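Local coordinates for glucose-6-phosphate isomerase (Plasmodium falciparum, PDB 3QKI), which probably catalyses the reversible conversion of alpha-D-glucose 6-phosphate into beta-D-fructose 6-phosphate, the second step of glycolysis, at residues Y241-I246 against K265-L270; L270-D275 against S279-A284; F222-N225 against N229-N232; K250-A255 against D293-S298. All blocks are in the same frame, centred on the assembly; numbering follows the deposited sequence.

Contact 1: residues Y241-I246 against K265-L270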
# COMPACT_ATOMS: atom_id res chain seq x y z
N TYR A 241 16.56 -28.18 2.01
CA TYR A 241 16.73 -29.03 3.19
C TYR A 241 16.29 -28.40 4.52
O TYR A 241 16.02 -29.15 5.45
CB TYR A 241 18.16 -29.57 3.32
CG TYR A 241 18.64 -30.49 2.21
CD1 TYR A 241 17.80 -31.46 1.67
CD2 TYR A 241 19.98 -30.49 1.81
CE1 TYR A 241 18.26 -32.35 0.70
CE2 TYR A 241 20.45 -31.39 0.85
CZ TYR A 241 19.58 -32.32 0.30
OH TYR A 241 20.04 -33.19 -0.67
N ASP A 242 16.22 -27.05 4.61
CA ASP A 242 15.81 -26.33 5.83
C ASP A 242 14.37 -25.83 5.77
O ASP A 242 13.90 -25.20 6.73
CB ASP A 242 16.69 -25.07 5.99
CG ASP A 242 18.17 -25.28 6.11
OD1 ASP A 242 18.58 -26.24 6.80
OD2 ASP A 242 18.94 -24.43 5.59
N THR A 243 13.70 -26.02 4.65
CA THR A 243 12.42 -25.41 4.33
C THR A 243 11.15 -26.26 4.47
O THR A 243 11.02 -27.30 3.83
CB THR A 243 12.53 -24.80 2.92
OG1 THR A 243 13.73 -24.00 2.86
CG2 THR A 243 11.31 -23.96 2.52
N LEU A 244 10.19 -25.74 5.24
CA LEU A 244 8.85 -26.30 5.39
C LEU A 244 7.93 -25.48 4.45
O LEU A 244 8.02 -24.26 4.43
CB LEU A 244 8.36 -26.21 6.84
CG LEU A 244 6.98 -26.87 7.10
CD1 LEU A 244 7.05 -28.38 6.99
CD2 LEU A 244 6.42 -26.45 8.43
N VAL A 245 7.11 -26.15 3.65
CA VAL A 245 6.20 -25.50 2.73
C VAL A 245 4.75 -25.73 3.20
O VAL A 245 4.34 -26.88 3.38
CB VAL A 245 6.45 -26.00 1.29
CG1 VAL A 245 5.48 -25.38 0.31
CG2 VAL A 245 7.90 -25.74 0.87
N ILE A 246 4.01 -24.64 3.40
CA ILE A 246 2.59 -24.70 3.81
C ILE A 246 1.73 -24.22 2.65
O ILE A 246 1.85 -23.07 2.25
CB ILE A 246 2.30 -23.91 5.11
CG1 ILE A 246 3.27 -24.32 6.25
CG2 ILE A 246 0.81 -24.04 5.54
CD1 ILE A 246 3.11 -23.52 7.56
N LYS A 265 7.09 -27.41 -5.20
CA LYS A 265 7.33 -28.84 -5.06
C LYS A 265 8.47 -29.25 -6.04
O LYS A 265 9.33 -30.03 -5.65
CB LYS A 265 6.06 -29.65 -5.35
CG LYS A 265 6.22 -31.15 -5.11
CD LYS A 265 4.94 -31.86 -5.51
CE LYS A 265 4.95 -33.30 -5.12
NZ LYS A 265 3.82 -34.03 -5.75
N LYS A 266 8.50 -28.68 -7.27
CA LYS A 266 9.57 -28.90 -8.24
C LYS A 266 10.90 -28.37 -7.66
O LYS A 266 11.90 -29.07 -7.75
CB LYS A 266 9.27 -28.20 -9.58
CG LYS A 266 8.19 -28.88 -10.41
CD LYS A 266 8.76 -29.89 -11.37
CE LYS A 266 7.67 -30.78 -11.95
NZ LYS A 266 6.86 -30.08 -12.98
N TRP A 267 10.89 -27.18 -7.02
CA TRP A 267 12.08 -26.59 -6.38
C TRP A 267 12.56 -27.50 -5.23
O TRP A 267 13.76 -27.79 -5.15
CB TRP A 267 11.79 -25.17 -5.89
CG TRP A 267 12.88 -24.56 -5.03
CD1 TRP A 267 14.07 -24.05 -5.46
CD2 TRP A 267 12.86 -24.41 -3.61
NE1 TRP A 267 14.80 -23.60 -4.39
CE2 TRP A 267 14.07 -23.78 -3.24
CE3 TRP A 267 11.95 -24.78 -2.60
CZ2 TRP A 267 14.37 -23.44 -1.92
CZ3 TRP A 267 12.25 -24.45 -1.28
CH2 TRP A 267 13.45 -23.80 -0.95
N LEU A 268 11.63 -27.97 -4.36
CA LEU A 268 11.99 -28.90 -3.27
C LEU A 268 12.65 -30.18 -3.85
O LEU A 268 13.65 -30.65 -3.30
CB LEU A 268 10.77 -29.33 -2.41
CG LEU A 268 10.18 -28.35 -1.40
CD1 LEU A 268 8.97 -29.00 -0.71
CD2 LEU A 268 11.22 -27.91 -0.34
N SER A 269 12.08 -30.72 -4.95
CA SER A 269 12.51 -31.96 -5.60
C SER A 269 13.86 -31.88 -6.33
O SER A 269 14.36 -32.90 -6.79
CB SER A 269 11.43 -32.49 -6.54
OG SER A 269 10.27 -32.77 -5.78
N LEU A 270 14.44 -30.69 -6.42
CA LEU A 270 15.78 -30.53 -6.99
C LEU A 270 16.79 -31.17 -6.01
O LEU A 270 17.82 -31.67 -6.45
CB LEU A 270 16.12 -29.04 -7.19
CG LEU A 270 15.28 -28.29 -8.25
CD1 LEU A 270 15.57 -26.83 -8.22
CD2 LEU A 270 15.53 -28.81 -9.66
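A beta-alpha-beta crossover of the SIS-type parallel sheet starts here: T243 and V245 of strand 243-248 face W267 and L268 near the end of helix 255-268, the helix that leads over to the neighbouring strand 282-285. Alternate strand residues thus serve the helix, as expected where a helix packs on a sheet. T243 meets the benzo end of the W267 indole at its edge and at about a right angle to it. Its hydroxyl OG1 lies 3.8 Å from W267 CH2, and its methyl CG2 lies in the ring plane, 3.9 Å from W267 CZ3. The hydroxyl is not spent on the ring; it is hydrogen-bonded to D239 O and N168 ND2, so this buried group is satisfied by the residues before its own strand and by the neighbouring strand. V245 and L268 approach tip to tip. With L268 CG anti to the carbonyl carbon (chi1 -76°) and the chain beyond it extended, both methyls of the fork come to V245. Within 265-270, K265 O takes two donors from opposite faces of its plane, S269 N and S269 OG. At the tip of the pair, V245 CG2 stands 3.8 Å from L268 CD1 and 4.1 Å from L268 CD2.

Contact 2: residues L270-D275 against S279-A284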
# COMPACT_ATOMS: atom_id res chain seq x y z
N LEU A 270 14.44 -30.69 -6.42
CA LEU A 270 15.78 -30.53 -6.99
C LEU A 270 16.79 -31.17 -6.01
O LEU A 270 17.82 -31.67 -6.45
CB LEU A 270 16.12 -29.04 -7.19
CG LEU A 270 15.28 -28.29 -8.25
CD1 LEU A 270 15.57 -26.83 -8.22
CD2 LEU A 270 15.53 -28.81 -9.66
N LYS A 271 16.45 -31.22 -4.72
CA LYS A 271 17.29 -31.78 -3.66
C LYS A 271 16.62 -32.92 -2.90
O LYS A 271 17.32 -33.84 -2.51
CB LYS A 271 17.71 -30.69 -2.65
CG LYS A 271 18.58 -29.57 -3.24
CD LYS A 271 19.88 -29.45 -2.46
CE LYS A 271 20.04 -28.11 -1.82
NZ LYS A 271 21.00 -28.16 -0.68
N ILE A 272 15.29 -32.83 -2.64
CA ILE A 272 14.53 -33.83 -1.87
C ILE A 272 13.78 -34.71 -2.88
O ILE A 272 12.71 -34.36 -3.36
CB ILE A 272 13.65 -33.17 -0.79
CG1 ILE A 272 14.47 -32.15 0.03
CG2 ILE A 272 13.00 -34.22 0.12
CD1 ILE A 272 13.64 -31.19 0.90
N LYS A 273 14.42 -35.83 -3.22
CA LYS A 273 13.95 -36.77 -4.24
C LYS A 273 13.00 -37.87 -3.78
O LYS A 273 12.25 -38.37 -4.61
CB LYS A 273 15.14 -37.36 -5.01
CG LYS A 273 15.52 -36.55 -6.25
CD LYS A 273 16.76 -35.74 -6.03
CE LYS A 273 17.32 -35.21 -7.33
NZ LYS A 273 16.41 -34.26 -8.02
N ASP A 274 13.07 -38.29 -2.49
CA ASP A 274 12.20 -39.37 -1.97
C ASP A 274 10.86 -38.81 -1.57
O ASP A 274 10.82 -37.78 -0.89
CB ASP A 274 12.84 -40.03 -0.73
N ASP A 275 9.75 -39.52 -1.90
CA ASP A 275 8.41 -39.10 -1.54
C ASP A 275 8.19 -38.98 -0.06
O ASP A 275 7.47 -38.09 0.36
CB ASP A 275 7.33 -39.99 -2.16
CG ASP A 275 7.23 -39.87 -3.67
OD1 ASP A 275 6.92 -40.89 -4.32
OD2 ASP A 275 7.43 -38.75 -4.20
N SER A 279 7.33 -35.49 1.96
CA SER A 279 6.17 -35.36 2.85
C SER A 279 6.52 -34.72 4.19
O SER A 279 5.64 -34.15 4.84
CB SER A 279 5.46 -36.70 3.05
OG SER A 279 6.19 -37.55 3.92
N LYS A 280 7.80 -34.79 4.62
CA LYS A 280 8.21 -34.16 5.88
C LYS A 280 8.28 -32.63 5.69
O LYS A 280 8.12 -31.90 6.67
CB LYS A 280 9.58 -34.65 6.35
CG LYS A 280 9.66 -36.11 6.68
CD LYS A 280 11.09 -36.45 6.99
CE LYS A 280 11.29 -37.93 7.19
NZ LYS A 280 12.73 -38.24 7.38
N HIS A 281 8.49 -32.17 4.44
CA HIS A 281 8.66 -30.75 4.08
C HIS A 281 7.39 -30.04 3.58
O HIS A 281 7.44 -28.86 3.20
CB HIS A 281 9.80 -30.62 3.06
CG HIS A 281 11.16 -30.87 3.66
ND1 HIS A 281 12.08 -29.85 3.83
CD2 HIS A 281 11.71 -32.02 4.13
CE1 HIS A 281 13.14 -30.41 4.40
NE2 HIS A 281 12.97 -31.71 4.58
N MET A 282 6.26 -30.75 3.51
CA MET A 282 5.01 -30.21 2.99
C MET A 282 3.84 -30.36 3.92
O MET A 282 3.60 -31.44 4.47
CB MET A 282 4.67 -30.87 1.65
CG MET A 282 5.77 -30.77 0.63
SD MET A 282 5.23 -31.30 -0.99
CE MET A 282 5.05 -29.75 -1.75
N VAL A 283 3.11 -29.27 4.11
CA VAL A 283 1.88 -29.25 4.88
C VAL A 283 0.76 -28.55 4.11
O VAL A 283 1.02 -27.71 3.23
CB VAL A 283 1.99 -28.90 6.39
CG1 VAL A 283 3.40 -28.96 6.91
CG2 VAL A 283 1.33 -27.59 6.75
N ALA A 284 -0.49 -28.95 4.37
CA ALA A 284 -1.61 -28.29 3.71
C ALA A 284 -2.61 -27.78 4.71
O ALA A 284 -2.83 -28.39 5.74
CB ALA A 284 -2.29 -29.24 2.73
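Over one face of the H281 imidazole sits a single methyl, I272 CD1, 3.5 Å from the ring centroid and only 7° off the ring normal, a well-centred CH-pi contact. The two side chains cross at about a right angle. An extended isoleucine (chi2 166°) carries CD1 out beyond CG1, so it comes down almost evenly on the five ring atoms, 3.6 Å from H281 ND1 and 3.9 Å from H281 CD2. The nitrogens at the ring edge are both engaged: ND1 with T243 O and NE2 with the backbone N of C161, a pattern consistent with a neutral ring carrying its proton on ND1. F166 makes an edge-to-face pair with the same imidazole, which is therefore fixed in its rotation by polar and apolar partners together. The other link is purely backbone: S279 N donates to D275 O at 3.1 Å, with a bent N-H...O angle of 145°, spanning the short helix 275-278. I272 also packs on N277 and L278 of that helix. The contact thus tucks the loop following helix 255-268 against the residues entering strand 282-285, while H281 ties this entrance to the adjoining strand 243-248.

Contact 3: residues F222-N225 against N229-N232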
# COMPACT_ATOMS: atom_id res chain seq x y z
N PHE A 222 6.01 -15.36 2.18
CA PHE A 222 4.64 -15.49 1.66
C PHE A 222 4.67 -15.49 0.13
O PHE A 222 5.10 -14.51 -0.47
CB PHE A 222 3.72 -14.40 2.21
CG PHE A 222 3.57 -14.47 3.71
CD1 PHE A 222 4.39 -13.72 4.54
CD2 PHE A 222 2.61 -15.30 4.28
CE1 PHE A 222 4.29 -13.82 5.93
CE2 PHE A 222 2.50 -15.41 5.67
CZ PHE A 222 3.34 -14.66 6.49
N LEU A 223 4.31 -16.63 -0.48
CA LEU A 223 4.30 -16.77 -1.92
C LEU A 223 2.83 -16.63 -2.31
O LEU A 223 2.04 -17.57 -2.16
CB LEU A 223 4.93 -18.10 -2.37
CG LEU A 223 4.84 -18.43 -3.85
CD1 LEU A 223 5.34 -17.27 -4.72
CD2 LEU A 223 5.59 -19.71 -4.16
N ALA A 224 2.47 -15.41 -2.72
CA ALA A 224 1.09 -15.05 -3.02
C ALA A 224 0.80 -14.79 -4.47
O ALA A 224 -0.23 -15.21 -4.96
CB ALA A 224 0.67 -13.86 -2.17
N ASN A 225 1.70 -14.12 -5.18
CA ASN A 225 1.47 -13.81 -6.58
C ASN A 225 1.77 -15.01 -7.50
O ASN A 225 2.75 -15.71 -7.28
CB ASN A 225 2.36 -12.60 -6.98
CG ASN A 225 1.83 -11.78 -8.10
OD1 ASN A 225 1.22 -12.29 -9.03
ND2 ASN A 225 2.12 -10.49 -8.06
N ASN A 229 8.11 -14.14 -10.67
CA ASN A 229 9.02 -13.26 -9.93
C ASN A 229 8.82 -13.49 -8.41
O ASN A 229 9.77 -13.38 -7.64
CB ASN A 229 8.73 -11.78 -10.23
CG ASN A 229 9.02 -11.35 -11.64
OD1 ASN A 229 9.99 -11.77 -12.25
ND2 ASN A 229 8.18 -10.47 -12.20
N ASP A 230 7.59 -13.80 -7.99
CA ASP A 230 7.31 -14.05 -6.57
C ASP A 230 7.89 -15.39 -6.10
O ASP A 230 8.35 -15.50 -4.96
CB ASP A 230 5.81 -13.90 -6.26
CG ASP A 230 5.53 -13.52 -4.81
OD1 ASP A 230 4.39 -13.76 -4.34
OD2 ASP A 230 6.42 -12.87 -4.16
N VAL A 231 7.94 -16.40 -6.98
CA VAL A 231 8.62 -17.68 -6.68
C VAL A 231 10.12 -17.36 -6.45
O VAL A 231 10.73 -17.84 -5.49
CB VAL A 231 8.41 -18.70 -7.84
CG1 VAL A 231 9.34 -19.93 -7.72
CG2 VAL A 231 6.95 -19.15 -7.91
N ASN A 232 10.68 -16.48 -7.31
CA ASN A 232 12.06 -16.05 -7.18
C ASN A 232 12.33 -15.42 -5.81
O ASN A 232 13.32 -15.76 -5.15
CB ASN A 232 12.42 -15.08 -8.31
CG ASN A 232 13.91 -14.91 -8.53
OD1 ASN A 232 14.75 -15.57 -7.91
ND2 ASN A 232 14.25 -14.08 -9.48
O HOH W 1 7.52 -14.64 -1.95
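D230 OD1 is gripped by two successive backbone amides, A224 N at 3.0 Å and N225 N at 2.8 Å. The first arrives nearly along the C-O axis of the carboxylate. The second reaches the anti side, 19° out of the carboxylate plane, and is the straighter bond, with an N-H...O angle of 159°. D230 can offer this oxygen because its CG stands anti to the backbone N (chi1 -154°), which swings the carboxylate out from the helix toward the end of strand 219-223. The other oxygen turns to a water, which lies 3.0 Å from D230 OD2 and 2.8 Å from F222 O; further acceptors compete for its protons. Two amide donors, and a position in the first turns of helix 228-235, would probably favour the charged form of this buried aspartate.

Alongside these bonds, L223 lays its CD1 methyl against the D230 backbone, 3.5 Å from D230 C, and its CD2 lies 4.0 Å from V231 CG2. N225 sends its amide the other way: ND2 is hydrogen-bonded to G424 O and Q383 OE1 of the second subunit, and OD1 to T425 N of that subunit and to D227 N of its own chain. The aspartate thereby holds the backbone of a residue committed to the dimer interface. The whole is a tight strand-turn-helix connection at the carboxyl end of an outermost strand of a parallel alpha/beta sheet, the region where the fructose 6-phosphate site lies, with the A224 side chain about 8 Å from that of S177.

Contact 4: residues K250-A255 against D293-S298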
# COMPACT_ATOMS: atom_id res chain seq x y z
N LYS A 250 -8.64 -23.93 0.52
CA LYS A 250 -9.76 -24.79 0.95
C LYS A 250 -10.01 -25.97 -0.02
O LYS A 250 -10.05 -27.13 0.40
CB LYS A 250 -11.03 -23.93 1.14
CG LYS A 250 -12.24 -24.69 1.70
CD LYS A 250 -12.08 -25.09 3.17
CE LYS A 250 -13.42 -25.33 3.85
NZ LYS A 250 -14.10 -26.56 3.37
N THR A 251 -10.13 -25.68 -1.33
CA THR A 251 -10.39 -26.68 -2.37
C THR A 251 -9.16 -27.45 -2.84
O THR A 251 -9.31 -28.52 -3.44
CB THR A 251 -11.04 -25.99 -3.57
OG1 THR A 251 -10.14 -25.03 -4.12
CG2 THR A 251 -12.38 -25.34 -3.21
N PHE A 252 -7.95 -26.87 -2.68
CA PHE A 252 -6.69 -27.41 -3.17
C PHE A 252 -6.71 -27.43 -4.69
O PHE A 252 -6.00 -28.21 -5.31
CB PHE A 252 -6.32 -28.77 -2.53
CG PHE A 252 -4.90 -28.79 -1.99
CD1 PHE A 252 -4.52 -27.91 -0.99
CD2 PHE A 252 -3.96 -29.70 -2.47
CE1 PHE A 252 -3.22 -27.93 -0.48
CE2 PHE A 252 -2.65 -29.71 -1.96
CZ PHE A 252 -2.29 -28.82 -0.99
N THR A 253 -7.53 -26.52 -5.31
CA THR A 253 -7.64 -26.38 -6.77
C THR A 253 -7.44 -24.93 -7.20
O THR A 253 -7.36 -24.67 -8.40
CB THR A 253 -8.98 -26.91 -7.32
OG1 THR A 253 -10.05 -26.17 -6.77
CG2 THR A 253 -9.17 -28.40 -7.09
N THR A 254 -7.36 -23.98 -6.25
CA THR A 254 -7.12 -22.55 -6.55
C THR A 254 -5.99 -22.41 -7.57
O THR A 254 -4.87 -22.82 -7.28
CB THR A 254 -6.70 -21.82 -5.26
OG1 THR A 254 -7.52 -22.26 -4.19
CG2 THR A 254 -6.76 -20.32 -5.41
N ALA A 255 -6.28 -21.88 -8.77
CA ALA A 255 -5.34 -21.79 -9.88
C ALA A 255 -3.93 -21.26 -9.54
O ALA A 255 -2.96 -21.96 -9.80
CB ALA A 255 -5.95 -21.02 -11.05
N ASP A 293 -3.81 -35.70 -0.67
CA ASP A 293 -3.27 -37.05 -0.80
C ASP A 293 -2.54 -37.21 -2.14
O ASP A 293 -1.38 -37.61 -2.17
CB ASP A 293 -4.40 -38.08 -0.69
CG ASP A 293 -4.14 -39.15 0.33
OD1 ASP A 293 -3.79 -38.80 1.49
OD2 ASP A 293 -4.30 -40.34 -0.01
N GLU A 294 -3.20 -36.79 -3.24
CA GLU A 294 -2.65 -36.84 -4.60
C GLU A 294 -1.37 -36.02 -4.72
O GLU A 294 -0.45 -36.40 -5.46
CB GLU A 294 -3.68 -36.31 -5.60
CG GLU A 294 -4.29 -37.42 -6.43
CD GLU A 294 -5.61 -37.09 -7.10
OE1 GLU A 294 -6.60 -37.79 -6.80
OE2 GLU A 294 -5.64 -36.16 -7.93
N PHE A 295 -1.32 -34.90 -3.98
CA PHE A 295 -0.18 -33.99 -3.98
C PHE A 295 1.02 -34.61 -3.25
O PHE A 295 2.15 -34.16 -3.43
CB PHE A 295 -0.58 -32.63 -3.35
CG PHE A 295 0.30 -31.48 -3.79
CD1 PHE A 295 0.04 -30.81 -4.98
CD2 PHE A 295 1.40 -31.10 -3.05
CE1 PHE A 295 0.87 -29.77 -5.41
CE2 PHE A 295 2.25 -30.09 -3.50
CZ PHE A 295 1.97 -29.42 -4.67
N GLY A 296 0.78 -35.64 -2.44
CA GLY A 296 1.83 -36.30 -1.70
C GLY A 296 1.99 -35.76 -0.29
O GLY A 296 3.03 -35.97 0.33
N ILE A 297 0.95 -35.11 0.24
CA ILE A 297 0.95 -34.60 1.60
C ILE A 297 0.40 -35.69 2.53
O ILE A 297 -0.64 -36.28 2.24
CB ILE A 297 0.19 -33.25 1.69
CG1 ILE A 297 0.96 -32.17 0.88
CG2 ILE A 297 -0.01 -32.80 3.15
CD1 ILE A 297 0.15 -31.03 0.46
N SER A 298 1.11 -35.98 3.61
CA SER A 298 0.69 -36.97 4.59
C SER A 298 -0.57 -36.49 5.34
O SER A 298 -0.81 -35.30 5.44
CB SER A 298 1.85 -37.26 5.54
OG SER A 298 1.43 -37.61 6.85
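F252 and F295 form a T-shaped pair: the edge of F252 is directed at the face of F295, the planes stand 86° apart and the centroids are 5.7 Å from each other. F252 CE2 meets the root of F295, 3.8 Å from F295 CB, which lies near the plane of the F252 ring. I297 points back against F252, with CD1 3.6 Å from F252 CZ, so two side chains of 293-298 share the outer end of the F252 ring. F295 is turned inward with CG anti to the backbone N (chi1 -156°), and K265 adds a cation-pi contact to its ring. Between F295 and I297 the helix 289-295 ends in a Schellman motif, in which G296, with positive phi, sends its N to D293 O at 2.9 Å. The turn is consistent with F295 and I297, two residues apart, both pointing toward F252. F252 itself belongs to the loop that carries the fructose 6-phosphate-binding residues K250, T251 and T254, and its N is hydrogen-bonded to S249 OG. The substrate loop thus turns its one aromatic side chain into the core, beside the sugar-phosphate site of a phosphoglucose isomerase.

All four contacts belong to the five-stranded parallel sheet and its covering helices. Contacts 1 and 4 are buried and held by apolar side chains, the former across the sheet-helix interface, the latter behind the substrate loop. Contact 2, partly exposed, mixes a CH-pi contact with a backbone bond at the entrance to strand 282-285, and contact 3 relies on a buried carboxylate at an edge strand beside the second subunit. Contacts 1 and 2 share L270 and are stitched together by bonds between H281 and both T243 and V245. K265 joins contact 1 to contact 4 through F295 O, whereas M282 and A284 pack against the aromatic pair. Contact 3 touches none of the others.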